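Local atomic coordinates of triacylglycerol lipase (PDB entry 5AH1), a protein that hydrolyses ester bonds, as a triacylglycerol lipase (esterase A) with an alpha/beta-hydrolase fold that also cleaves synthetic polyesters and carries a bound zinc ion. Residues R91-G96 / T119-P124; P124-W129 / L271-L276; D244-T249 / R290-N295; G254-K259 / G431-V436. All coordinates share one frame; numbering follows the deposited sequence.

Contact 1: R91-G96 / T119-P124; sequences RDELLG and TATVGP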
loop_
_atom_site.group_PDB
_atom_site.type_symbol
_atom_site.label_atom_id
_atom_site.label_comp_id
_atom_site.label_asym_id
_atom_site.label_seq_id
_atom_site.Cartn_x
_atom_site.Cartn_y
_atom_site.Cartn_z
ATOM N N ARG A 91 11.379 -5.699 7.538
ATOM C CA ARG A 91 12.714 -6.121 7.124
ATOM C C ARG A 91 13.250 -7.295 7.926
ATOM O O ARG A 91 14.086 -8.038 7.430
ATOM C CB ARG A 91 13.692 -4.950 7.225
ATOM C CG ARG A 91 13.442 -3.869 6.208
ATOM C CD ARG A 91 14.471 -2.737 6.316
ATOM N NE ARG A 91 15.854 -3.179 6.153
ATOM C CZ ARG A 91 16.437 -3.371 4.977
ATOM N NH1 ARG A 91 15.770 -3.184 3.849
ATOM N NH2 ARG A 91 17.697 -3.768 4.916
ATOM N N ASP A 92 12.773 -7.443 9.164
ATOM C CA ASP A 92 13.175 -8.528 10.054
ATOM C C ASP A 92 12.250 -9.741 9.958
ATOM O O ASP A 92 12.348 -10.659 10.765
ATOM C CB ASP A 92 13.177 -8.028 11.502
ATOM C CG ASP A 92 11.787 -7.616 11.984
ATOM O OD1 ASP A 92 11.043 -6.987 11.205
ATOM O OD2 ASP A 92 11.440 -7.929 13.146
ATOM N N GLU A 93 11.352 -9.751 8.981
ATOM C CA GLU A 93 10.401 -10.846 8.818
ATOM C C GLU A 93 10.638 -11.583 7.503
ATOM O O GLU A 93 11.373 -11.104 6.641
ATOM C CB GLU A 93 8.961 -10.306 8.903
ATOM C CG GLU A 93 8.674 -9.623 10.247
ATOM C CD GLU A 93 7.247 -9.158 10.425
ATOM O OE1 GLU A 93 6.907 -8.049 9.974
ATOM O OE2 GLU A 93 6.466 -9.874 11.076
ATOM N N LEU A 94 10.046 -12.768 7.393
ATOM C CA LEU A 94 10.095 -13.594 6.180
ATOM C C LEU A 94 11.506 -14.029 5.808
ATOM O O LEU A 94 11.809 -14.226 4.628
ATOM C CB LEU A 94 9.436 -12.882 4.989
ATOM C CG LEU A 94 7.998 -12.404 5.190
ATOM C CD1 LEU A 94 7.450 -11.870 3.870
ATOM C CD2 LEU A 94 7.113 -13.522 5.753
ATOM N N LEU A 95 12.349 -14.202 6.823
ATOM C CA LEU A 95 13.701 -14.719 6.638
ATOM C C LEU A 95 14.460 -13.921 5.594
ATOM O O LEU A 95 15.241 -14.469 4.815
ATOM C CB LEU A 95 13.654 -16.205 6.273
ATOM C CG LEU A 95 13.067 -17.069 7.393
ATOM C CD1 LEU A 95 12.884 -18.491 6.944
ATOM C CD2 LEU A 95 13.930 -17.028 8.639
ATOM N N GLY A 96 14.251 -12.612 5.601
ATOM C CA GLY A 96 15.046 -11.725 4.771
ATOM C C GLY A 96 14.445 -11.378 3.423
ATOM O O GLY A 96 14.990 -10.517 2.730
ATOM N N THR A 119 12.561 2.298 5.610
ATOM C CA THR A 119 11.401 1.443 5.421
ATOM C C THR A 119 10.576 1.458 6.699
ATOM O O THR A 119 11.108 1.237 7.786
ATOM C CB THR A 119 11.827 -0.002 5.113
ATOM O OG1 THR A 119 12.594 -0.021 3.903
ATOM C CG2 THR A 119 10.624 -0.910 4.925
ATOM N N ALA A 120 9.290 1.759 6.571
ATOM C CA ALA A 120 8.375 1.690 7.706
ATOM C C ALA A 120 7.523 0.441 7.608
ATOM O O ALA A 120 7.150 0.021 6.513
ATOM C CB ALA A 120 7.506 2.918 7.768
ATOM N N THR A 121 7.171 -0.117 8.761
ATOM C CA THR A 121 6.371 -1.332 8.806
ATOM C C THR A 121 5.165 -1.101 9.707
ATOM O O THR A 121 5.314 -0.609 10.830
ATOM C CB THR A 121 7.234 -2.515 9.235
ATOM O OG1 THR A 121 8.255 -2.671 8.231
ATOM C CG2 THR A 121 6.413 -3.786 9.355
ATOM N N VAL A 122 3.980 -1.414 9.188
ATOM C CA VAL A 122 2.717 -1.192 9.872
ATOM C C VAL A 122 1.852 -2.459 9.806
ATOM O O VAL A 122 2.271 -3.460 9.226
ATOM C CB VAL A 122 1.984 0.039 9.281
ATOM C CG1 VAL A 122 2.853 1.300 9.427
ATOM C CG2 VAL A 122 1.601 -0.184 7.815
ATOM N N GLY A 123 0.659 -2.437 10.409
ATOM C CA GLY A 123 -0.148 -3.634 10.478
ATOM C C GLY A 123 -0.517 -4.131 9.086
ATOM O O GLY A 123 -1.021 -3.347 8.261
ATOM N N PRO A 124 -0.276 -5.418 8.800
ATOM C CA PRO A 124 -0.544 -5.926 7.451
ATOM C C PRO A 124 -2.037 -5.986 7.089
ATOM O O PRO A 124 -2.369 -5.972 5.899
ATOM C CB PRO A 124 0.081 -7.324 7.466
ATOM C CG PRO A 124 0.109 -7.709 8.903
ATOM C CD PRO A 124 0.373 -6.436 9.645
HETATM O O HOH W 1 13.060 -2.530 2.994
HETATM O O HOH W 2 10.895 -3.142 8.868
#
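Arg91 carries its CD to Thr119 through a CG placed beside the backbone N (chi1 -69°) and an extended chi2 (-178°); the bend at chi3 then turns the guanidinium aside, toward a water. Thr119 OG1 likewise sits beside its own backbone N (chi1 -61°), and the two side chains cross at about a right angle. The touch is light, with Arg91 CD 4.0 Å from Thr119 CB. It joins a loop that follows strand 80-83 to an outermost strand, 117-120, of the parallel sheet of the alpha/beta-hydrolase fold and to the loop running on from it. No direct hydrogen bond crosses between the two segments, but two waters bridge them. One lies in the guanidinium plane at its edge, accepting from Arg91 NH1 at 2.9 Å and donating to Thr119 OG1 at 2.7 Å. Arg91 NH2 forms a salt bridge with Asp105, and Thr119 OG1 is also hydrogen-bonded to Gln107, so each polar end has a second partner. Glu93 OE1 lies 4.3 Å from Thr121 CG2; it also accepts from Gly90 N and forms a salt bridge with Lys270. The second water accepts from the backbone Arg91 N at 2.9 Å and is hydrogen-bonded to Thr121 OG1 at 2.8 Å.

Contact 2: P124-W129 / L271-L276; sequences PVSSNW and LDQWGL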
loop_
_atom_site.group_PDB
_atom_site.type_symbol
_atom_site.label_atom_id
_atom_site.label_comp_id
_atom_site.label_asym_id
_atom_site.label_seq_id
_atom_site.Cartn_x
_atom_site.Cartn_y
_atom_site.Cartn_z
ATOM N N PRO A 124 -0.276 -5.418 8.800
ATOM C CA PRO A 124 -0.544 -5.926 7.451
ATOM C C PRO A 124 -2.037 -5.986 7.089
ATOM O O PRO A 124 -2.369 -5.972 5.899
ATOM C CB PRO A 124 0.081 -7.324 7.466
ATOM C CG PRO A 124 0.109 -7.709 8.903
ATOM C CD PRO A 124 0.373 -6.436 9.645
ATOM N N VAL A 125 -2.926 -6.109 8.074
ATOM C CA VAL A 125 -4.350 -6.247 7.783
ATOM C C VAL A 125 -5.232 -5.294 8.587
ATOM O O VAL A 125 -6.444 -5.457 8.637
ATOM C CB VAL A 125 -4.801 -7.716 8.010
ATOM C CG1 VAL A 125 -4.037 -8.677 7.089
ATOM C CG2 VAL A 125 -4.634 -8.151 9.468
ATOM N N SER A 126 -4.612 -4.295 9.197
ATOM C CA SER A 126 -5.340 -3.296 9.964
ATOM C C SER A 126 -5.906 -2.182 9.082
ATOM O O SER A 126 -5.576 -2.069 7.898
ATOM C CB SER A 126 -4.457 -2.742 11.073
ATOM O OG SER A 126 -4.115 -3.795 11.966
ATOM N N SER A 127 -6.756 -1.339 9.663
ATOM C CA SER A 127 -7.340 -0.235 8.923
ATOM C C SER A 127 -6.284 0.807 8.552
ATOM O O SER A 127 -5.205 0.864 9.123
ATOM C CB SER A 127 -8.405 0.448 9.755
ATOM O OG SER A 127 -7.806 1.057 10.884
ATOM N N ASN A 128 -6.620 1.656 7.591
ATOM C CA ASN A 128 -5.730 2.754 7.224
ATOM C C ASN A 128 -5.526 3.736 8.380
ATOM O O ASN A 128 -4.427 4.260 8.554
ATOM C CB ASN A 128 -6.261 3.461 5.976
ATOM C CG ASN A 128 -5.888 2.725 4.715
ATOM O OD1 ASN A 128 -4.697 2.489 4.471
ATOM N ND2 ASN A 128 -6.868 2.388 3.889
ATOM N N TRP A 129 -6.562 4.000 9.165
ATOM C CA TRP A 129 -6.378 4.828 10.354
ATOM C C TRP A 129 -5.334 4.197 11.279
ATOM O O TRP A 129 -4.368 4.846 11.716
ATOM C CB TRP A 129 -7.694 4.973 11.101
ATOM C CG TRP A 129 -7.585 5.725 12.407
ATOM C CD1 TRP A 129 -7.141 5.228 13.617
ATOM C CD2 TRP A 129 -7.934 7.101 12.653
ATOM N NE1 TRP A 129 -7.197 6.205 14.573
ATOM C CE2 TRP A 129 -7.683 7.358 14.014
ATOM C CE3 TRP A 129 -8.426 8.148 11.846
ATOM C CZ2 TRP A 129 -7.954 8.594 14.600
ATOM C CZ3 TRP A 129 -8.678 9.364 12.429
ATOM C CH2 TRP A 129 -8.431 9.586 13.785
ATOM N N LEU A 271 -1.932 -7.568 15.323
ATOM C CA LEU A 271 -3.293 -7.231 15.738
ATOM C C LEU A 271 -3.395 -7.074 17.264
ATOM O O LEU A 271 -4.428 -7.373 17.854
ATOM C CB LEU A 271 -4.272 -8.286 15.198
ATOM C CG LEU A 271 -4.422 -8.218 13.669
ATOM C CD1 LEU A 271 -5.067 -9.479 13.141
ATOM C CD2 LEU A 271 -5.199 -6.988 13.221
ATOM N N ASP A 272 -2.325 -6.576 17.869
ATOM C CA ASP A 272 -2.244 -6.336 19.305
ATOM C C ASP A 272 -3.450 -5.555 19.831
ATOM O O ASP A 272 -3.958 -5.841 20.918
ATOM C CB ASP A 272 -0.985 -5.530 19.657
ATOM C CG ASP A 272 0.304 -6.170 19.184
ATOM O OD1 ASP A 272 0.348 -6.746 18.080
ATOM O OD2 ASP A 272 1.297 -6.056 19.931
ATOM N N GLN A 273 -3.890 -4.558 19.070
ATOM C CA GLN A 273 -4.906 -3.633 19.557
ATOM C C GLN A 273 -6.257 -4.306 19.729
ATOM O O GLN A 273 -7.079 -3.840 20.497
ATOM C CB GLN A 273 -5.006 -2.374 18.677
ATOM C CG GLN A 273 -5.734 -2.530 17.341
ATOM C CD GLN A 273 -4.864 -3.103 16.249
ATOM O OE1 GLN A 273 -4.058 -4.010 16.470
ATOM N NE2 GLN A 273 -5.023 -2.572 15.048
ATOM N N TRP A 274 -6.450 -5.395 18.984
ATOM C CA TRP A 274 -7.664 -6.195 19.020
ATOM C C TRP A 274 -7.592 -7.368 19.988
ATOM O O TRP A 274 -8.505 -8.175 20.026
ATOM C CB TRP A 274 -7.974 -6.731 17.619
ATOM C CG TRP A 274 -8.326 -5.664 16.616
ATOM C CD1 TRP A 274 -7.553 -5.211 15.584
ATOM C CD2 TRP A 274 -9.544 -4.918 16.558
ATOM N NE1 TRP A 274 -8.210 -4.231 14.882
ATOM C CE2 TRP A 274 -9.447 -4.046 15.449
ATOM C CE3 TRP A 274 -10.719 -4.918 17.318
ATOM C CZ2 TRP A 274 -10.461 -3.172 15.105
ATOM C CZ3 TRP A 274 -11.728 -4.055 16.967
ATOM C CH2 TRP A 274 -11.600 -3.196 15.857
ATOM N N GLY A 275 -6.523 -7.471 20.770
ATOM C CA GLY A 275 -6.364 -8.595 21.674
ATOM C C GLY A 275 -6.043 -9.871 20.925
ATOM O O GLY A 275 -6.320 -10.962 21.426
ATOM N N LEU A 276 -5.422 -9.738 19.751
ATOM C CA LEU A 276 -5.092 -10.881 18.914
ATOM C C LEU A 276 -3.583 -11.099 18.753
ATOM O O LEU A 276 -3.142 -11.580 17.723
ATOM C CB LEU A 276 -5.790 -10.751 17.546
ATOM C CG LEU A 276 -7.320 -10.893 17.602
ATOM C CD1 LEU A 276 -7.923 -10.576 16.252
ATOM C CD2 LEU A 276 -7.728 -12.285 18.064
HETATM O O HOH W 3 -2.104 -3.230 13.337
HETATM O O HOH W 4 -7.570 -2.389 12.389
#
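Val125 and Leu271 form the apolar half of this buried contact, their side chains crossing at about a right angle. It ties the loop leading from the sheet into helix 128-140 of the alpha/beta-hydrolase fold to a short 3-10 turn, 272-274, next to the zinc site. Val125 CG2 meets both leucine methyls, with Leu271 CD1 at 3.9 Å and CD2 only slightly farther. That valine methyl stands between its own backbone N and carbonyl carbon, because CG1 lies beside the N (chi1 -61°). In the conformer given, Ser126 OG also packs against Leu271 CD2.

In that same conformer the hydroxyl of Ser126 probably donates to a water, and Gln273 NE2 makes a weak, long bond to the same water. The amide gets there through a bent chain: CG sits between the backbone N and carbonyl carbon (chi1 77°) and the chain bends at chi2. Its firmer partner is Asp130, a zinc ligand, to which NE2 donates, making Gln273 a second-shell residue of the metal site. Ser127, the N-cap residue of helix 128-140, bonds through OG to Asp130 N and to Asp302, another zinc ligand.

Behind the touching side chains, Leu271 O accepts from both Trp274 N and Leu276 N, holding the turn together. Nearby, a second water lies in plane at the indole edge, accepting from Trp274 NE1 at 3.2 Å and from the backbone Ser127 N at 3.0 Å.

Contact 3: D244-T249 / R290-N295; sequences DLISYT and RVLDSN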
loop_
_atom_site.group_PDB
_atom_site.type_symbol
_atom_site.label_atom_id
_atom_site.label_comp_id
_atom_site.label_asym_id
_atom_site.label_seq_id
_atom_site.Cartn_x
_atom_site.Cartn_y
_atom_site.Cartn_z
ATOM N N ASP A 244 -12.231 -15.159 3.235
ATOM C CA ASP A 244 -11.667 -15.825 2.067
ATOM C C ASP A 244 -10.558 -14.987 1.439
ATOM O O ASP A 244 -9.571 -15.536 0.975
ATOM C CB ASP A 244 -12.748 -16.128 1.039
ATOM C CG ASP A 244 -13.717 -17.205 1.507
ATOM O OD1 ASP A 244 -13.427 -17.903 2.511
ATOM O OD2 ASP A 244 -14.762 -17.365 0.856
ATOM N N LEU A 245 -10.728 -13.665 1.419
ATOM C CA LEU A 245 -9.686 -12.788 0.895
ATOM C C LEU A 245 -8.427 -12.925 1.744
ATOM O O LEU A 245 -7.328 -13.081 1.217
ATOM C CB LEU A 245 -10.170 -11.340 0.856
ATOM C CG LEU A 245 -9.153 -10.303 0.372
ATOM C CD1 LEU A 245 -8.483 -10.713 -0.929
ATOM C CD2 LEU A 245 -9.820 -8.949 0.193
ATOM N N ILE A 246 -8.575 -12.895 3.064
ATOM C CA ILE A 246 -7.408 -13.063 3.923
ATOM C C ILE A 246 -6.760 -14.440 3.713
ATOM O O ILE A 246 -5.543 -14.554 3.594
ATOM C CB ILE A 246 -7.762 -12.867 5.417
ATOM C CG1 ILE A 246 -8.306 -11.460 5.688
ATOM C CG2 ILE A 246 -6.541 -13.130 6.292
ATOM C CD1 ILE A 246 -7.268 -10.385 5.627
ATOM N N SER A 247 -7.572 -15.487 3.646
ATOM C CA SER A 247 -7.053 -16.837 3.475
ATOM C C SER A 247 -6.295 -16.960 2.143
ATOM O O SER A 247 -5.192 -17.507 2.091
ATOM C CB SER A 247 -8.192 -17.850 3.574
ATOM O OG SER A 247 -7.677 -19.160 3.616
ATOM N N TYR A 248 -6.879 -16.433 1.073
ATOM C CA TYR A 248 -6.196 -16.365 -0.208
ATOM C C TYR A 248 -4.826 -15.685 -0.095
ATOM O O TYR A 248 -3.837 -16.175 -0.641
ATOM C CB TYR A 248 -7.055 -15.620 -1.236
ATOM C CG TYR A 248 -6.279 -15.245 -2.473
ATOM C CD1 TYR A 248 -5.949 -16.196 -3.423
ATOM C CD2 TYR A 248 -5.868 -13.939 -2.681
ATOM C CE1 TYR A 248 -5.219 -15.863 -4.551
ATOM C CE2 TYR A 248 -5.136 -13.591 -3.801
ATOM C CZ TYR A 248 -4.821 -14.559 -4.738
ATOM O OH TYR A 248 -4.089 -14.192 -5.857
ATOM N N THR A 249 -4.778 -14.579 0.632
ATOM C CA THR A 249 -3.547 -13.820 0.726
ATOM C C THR A 249 -2.471 -14.562 1.544
ATOM O O THR A 249 -1.286 -14.391 1.300
ATOM C CB THR A 249 -3.817 -12.411 1.255
ATOM O OG1 THR A 249 -4.894 -11.832 0.501
ATOM C CG2 THR A 249 -2.591 -11.555 1.086
ATOM N N ARG A 290 -6.685 -19.098 14.470
ATOM C CA ARG A 290 -7.448 -18.306 15.418
ATOM C C ARG A 290 -7.765 -16.915 14.856
ATOM O O ARG A 290 -8.901 -16.443 14.963
ATOM C CB ARG A 290 -6.701 -18.228 16.749
ATOM C CG ARG A 290 -7.497 -17.613 17.869
ATOM C CD ARG A 290 -6.827 -17.858 19.211
ATOM N NE ARG A 290 -5.441 -17.411 19.248
ATOM C CZ ARG A 290 -5.051 -16.164 19.524
ATOM N NH1 ARG A 290 -5.937 -15.206 19.784
ATOM N NH2 ARG A 290 -3.756 -15.873 19.542
ATOM N N VAL A 291 -6.785 -16.277 14.221
ATOM C CA VAL A 291 -7.023 -14.987 13.589
ATOM C C VAL A 291 -8.025 -15.116 12.432
ATOM O O VAL A 291 -8.948 -14.310 12.316
ATOM C CB VAL A 291 -5.705 -14.348 13.122
ATOM C CG1 VAL A 291 -5.962 -13.102 12.305
ATOM C CG2 VAL A 291 -4.843 -14.007 14.331
ATOM N N LEU A 292 -7.865 -16.131 11.586
ATOM C CA LEU A 292 -8.820 -16.343 10.493
ATOM C C LEU A 292 -10.249 -16.545 10.960
ATOM O O LEU A 292 -11.191 -16.107 10.290
ATOM C CB LEU A 292 -8.404 -17.534 9.636
ATOM C CG LEU A 292 -7.241 -17.242 8.700
ATOM C CD1 LEU A 292 -6.771 -18.530 8.062
ATOM C CD2 LEU A 292 -7.644 -16.225 7.616
ATOM N N ASP A 293 -10.407 -17.199 12.105
ATOM C CA ASP A 293 -11.726 -17.512 12.648
ATOM C C ASP A 293 -12.297 -16.390 13.506
ATOM O O ASP A 293 -13.412 -16.507 14.022
ATOM C CB ASP A 293 -11.660 -18.782 13.499
ATOM C CG ASP A 293 -11.506 -20.038 12.672
ATOM O OD1 ASP A 293 -11.543 -19.960 11.425
ATOM O OD2 ASP A 293 -11.359 -21.116 13.278
ATOM N N SER A 294 -11.551 -15.302 13.655
ATOM C CA SER A 294 -12.002 -14.172 14.469
ATOM C C SER A 294 -13.249 -13.514 13.907
ATOM O O SER A 294 -13.432 -13.444 12.689
ATOM C CB SER A 294 -10.892 -13.120 14.548
ATOM O OG SER A 294 -11.326 -11.952 15.244
ATOM N N ASN A 295 -14.079 -12.993 14.804
ATOM C CA ASN A 295 -15.240 -12.215 14.403
ATOM C C ASN A 295 -14.874 -10.891 13.744
ATOM O O ASN A 295 -15.730 -10.222 13.172
ATOM C CB ASN A 295 -16.173 -11.955 15.602
ATOM C CG ASN A 295 -15.532 -11.092 16.675
ATOM O OD1 ASN A 295 -14.331 -11.188 16.920
ATOM N ND2 ASN A 295 -16.330 -10.236 17.316
#
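Ile246 and Ser247, within helix 242-257, face the last turn of helix 284-292 at Leu292. The two backbones approach closest at Ser247 and Leu292, whose CA atoms are 7.3 Å apart. The segment 244-249 is helical throughout, with Tyr248 N bonded to Asp244 O at 2.8 Å, whereas 290-295 is helical at its start and loop by Ser294: a weak bond from Asp293 N to Arg290 O is followed by one from Ser294 N to Val291 O at 3.1 Å.

No hydrogen bond crosses between the segments; the contact is van der Waals, led by two methyls. Leu292 reaches over with one branch, and its CD2 meets Ile246 CG2 at 3.5 Å. The isoleucine presents this methyl because CG1 stands beside the backbone N (chi1 -61°), with CG2 on the carbonyl side. The same Leu292 CD2 continues onto the neighbouring residue, lying 4.0 Å from Ser247 N, so one methyl touches two successive residues. The hydroxyl of Ser247 is engaged by the backbone N of Leu33.

This is helix-to-helix packing away from the central sheet. Ile246 also touches Phe86 in the loop after strand 80-83, and Ser247 touches Thr32 of the N-terminal loop; next to Leu292, Val291 O accepts from Trp297 NE1 of helix 296-299, which follows directly in the chain.

Contact 4: G254-K259 / G431-V436; sequences GTITGK and GTFGNV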
loop_
_atom_site.group_PDB
_atom_site.type_symbol
_atom_site.label_atom_id
_atom_site.label_comp_id
_atom_site.label_asym_id
_atom_site.label_seq_id
_atom_site.Cartn_x
_atom_site.Cartn_y
_atom_site.Cartn_z
ATOM N N GLY A 254 2.445 -17.896 1.061
ATOM C CA GLY A 254 3.046 -19.213 0.996
ATOM C C GLY A 254 3.811 -19.484 -0.290
ATOM O O GLY A 254 4.762 -20.263 -0.267
ATOM N N THR A 255 3.412 -18.867 -1.407
ATOM C CA THR A 255 4.141 -19.066 -2.661
ATOM C C THR A 255 5.522 -18.438 -2.567
ATOM O O THR A 255 6.413 -18.777 -3.338
ATOM C CB THR A 255 3.402 -18.493 -3.911
ATOM O OG1 THR A 255 3.385 -17.057 -3.884
ATOM C CG2 THR A 255 1.988 -19.040 -3.997
ATOM N N ILE A 256 5.686 -17.519 -1.618
ATOM C CA ILE A 256 6.965 -16.867 -1.375
ATOM C C ILE A 256 7.745 -17.572 -0.274
ATOM O O ILE A 256 8.932 -17.838 -0.433
ATOM C CB ILE A 256 6.764 -15.384 -1.002
ATOM C CG1 ILE A 256 6.056 -14.652 -2.143
ATOM C CG2 ILE A 256 8.088 -14.718 -0.672
ATOM C CD1 ILE A 256 6.736 -14.772 -3.481
ATOM N N THR A 257 7.095 -17.886 0.842
ATOM C CA THR A 257 7.813 -18.490 1.965
ATOM C C THR A 257 8.112 -19.964 1.728
ATOM O O THR A 257 9.076 -20.498 2.280
ATOM C CB THR A 257 7.016 -18.391 3.286
ATOM O OG1 THR A 257 5.770 -19.082 3.159
ATOM C CG2 THR A 257 6.742 -16.948 3.637
ATOM N N GLY A 258 7.292 -20.606 0.898
ATOM C CA GLY A 258 7.224 -22.060 0.848
ATOM C C GLY A 258 6.057 -22.511 1.714
ATOM O O GLY A 258 5.735 -21.842 2.694
ATOM N N LYS A 259 5.417 -23.630 1.378
ATOM C CA LYS A 259 4.146 -23.977 2.021
ATOM C C LYS A 259 4.308 -24.385 3.483
ATOM O O LYS A 259 3.380 -24.249 4.282
ATOM C CB LYS A 259 3.398 -25.071 1.247
ATOM C CG LYS A 259 3.914 -26.491 1.431
ATOM C CD LYS A 259 2.905 -27.520 0.917
ATOM C CE LYS A 259 2.562 -27.289 -0.541
ATOM N NZ LYS A 259 1.801 -28.424 -1.129
ATOM N N GLY A 431 9.285 -5.902 -7.181
ATOM C CA GLY A 431 10.378 -6.852 -7.371
ATOM C C GLY A 431 10.011 -8.318 -7.263
ATOM O O GLY A 431 10.880 -9.188 -7.346
ATOM N N THR A 432 8.723 -8.594 -7.094
ATOM C CA THR A 432 8.199 -9.946 -6.950
ATOM C C THR A 432 7.195 -10.208 -8.093
ATOM O O THR A 432 5.977 -10.155 -7.892
ATOM C CB THR A 432 7.541 -10.083 -5.563
ATOM O OG1 THR A 432 8.545 -9.873 -4.555
ATOM C CG2 THR A 432 6.922 -11.461 -5.353
ATOM N N PHE A 433 7.678 -10.492 -9.307
ATOM C CA PHE A 433 9.086 -10.724 -9.642
ATOM C C PHE A 433 9.473 -9.820 -10.803
ATOM O O PHE A 433 8.870 -9.872 -11.872
ATOM C CB PHE A 433 9.277 -12.194 -10.019
ATOM C CG PHE A 433 8.914 -13.141 -8.912
ATOM C CD1 PHE A 433 9.742 -13.282 -7.805
ATOM C CD2 PHE A 433 7.741 -13.872 -8.963
ATOM C CE1 PHE A 433 9.409 -14.136 -6.775
ATOM C CE2 PHE A 433 7.409 -14.735 -7.939
ATOM C CZ PHE A 433 8.246 -14.860 -6.839
ATOM N N GLY A 434 10.486 -8.989 -10.585
ATOM C CA GLY A 434 10.949 -8.090 -11.623
ATOM C C GLY A 434 12.212 -7.371 -11.219
ATOM O O GLY A 434 12.520 -7.227 -10.032
ATOM N N ASN A 435 12.947 -6.934 -12.236
ATOM C CA ASN A 435 14.155 -6.150 -12.070
ATOM C C ASN A 435 13.759 -4.686 -12.081
ATOM O O ASN A 435 13.483 -4.127 -13.144
ATOM C CB ASN A 435 15.102 -6.485 -13.222
ATOM C CG ASN A 435 16.414 -5.729 -13.162
ATOM O OD1 ASN A 435 16.675 -4.960 -12.236
ATOM N ND2 ASN A 435 17.260 -5.962 -14.157
ATOM N N VAL A 436 13.681 -4.081 -10.895
ATOM C CA VAL A 436 13.116 -2.738 -10.740
ATOM C C VAL A 436 14.038 -1.727 -10.050
ATOM O O VAL A 436 13.650 -0.571 -9.866
ATOM C CB VAL A 436 11.769 -2.792 -9.973
ATOM C CG1 VAL A 436 10.746 -3.603 -10.758
ATOM C CG2 VAL A 436 11.932 -3.342 -8.553
#
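Ile256, near the end of helix 242-257, places a single atom, CD1, against two side chains of the loop 431-436. Its CG1 lies beside the backbone N (chi1 -60°) and a second bend at chi2 (-55°) turns CD1 toward that loop. There it meets Thr432 tip to tip, with Ile256 CD1 3.8 Å from Thr432 CG2. The same methyl approaches Phe433 obliquely, with Ile256 CD1 3.7 Å from the far ring atom Phe433 CZ.

The two loop residues are themselves packed together: Thr432 CG2 lies 3.9 Å above the plane of the Phe433 ring, over its centre. A cis peptide bond joins these neighbours. Thr432 CG2 lies opposite its backbone N across the CA-CB bond, while Phe433 CG sits beside its own N. In the alpha/beta-hydrolase fold this joins the end of helix 242-257 to the loop between strand 415-417 and helix 437-448.

Polar groups sit at its margins. Thr432 OG1 is hydrogen-bonded to Tyr97, which also touches Ile256 and Phe433. Phe433 N donates to Asp428, a potassium ligand. At the helix end, Gly258 takes positive phi, and Thr257 OG1 donates to Gly258 O at 2.8 Å.

Contacts 2 and 3 are buried, contact 4 is buried apart from a partly exposed isoleucine, and contact 1 lies partly at the surface. Water links the two sides in contacts 1 and 2, alongside a few apolar touches; contacts 3 and 4 have no hydrogen bond across and rest mainly on methyl packing, and both use helix 242-257. Contacts 1 and 2 share Pro124 and follow one another along the chain, from the edge strand into helix 128-140. Contacts 2 and 3 pack directly on each other, Leu271 on Val291 and Val125 on Ile246, while contact 1 touches contact 4 through Leu94 and Thr257. Contact 2 adjoins the zinc site, and contact 4 lies near a potassium ion.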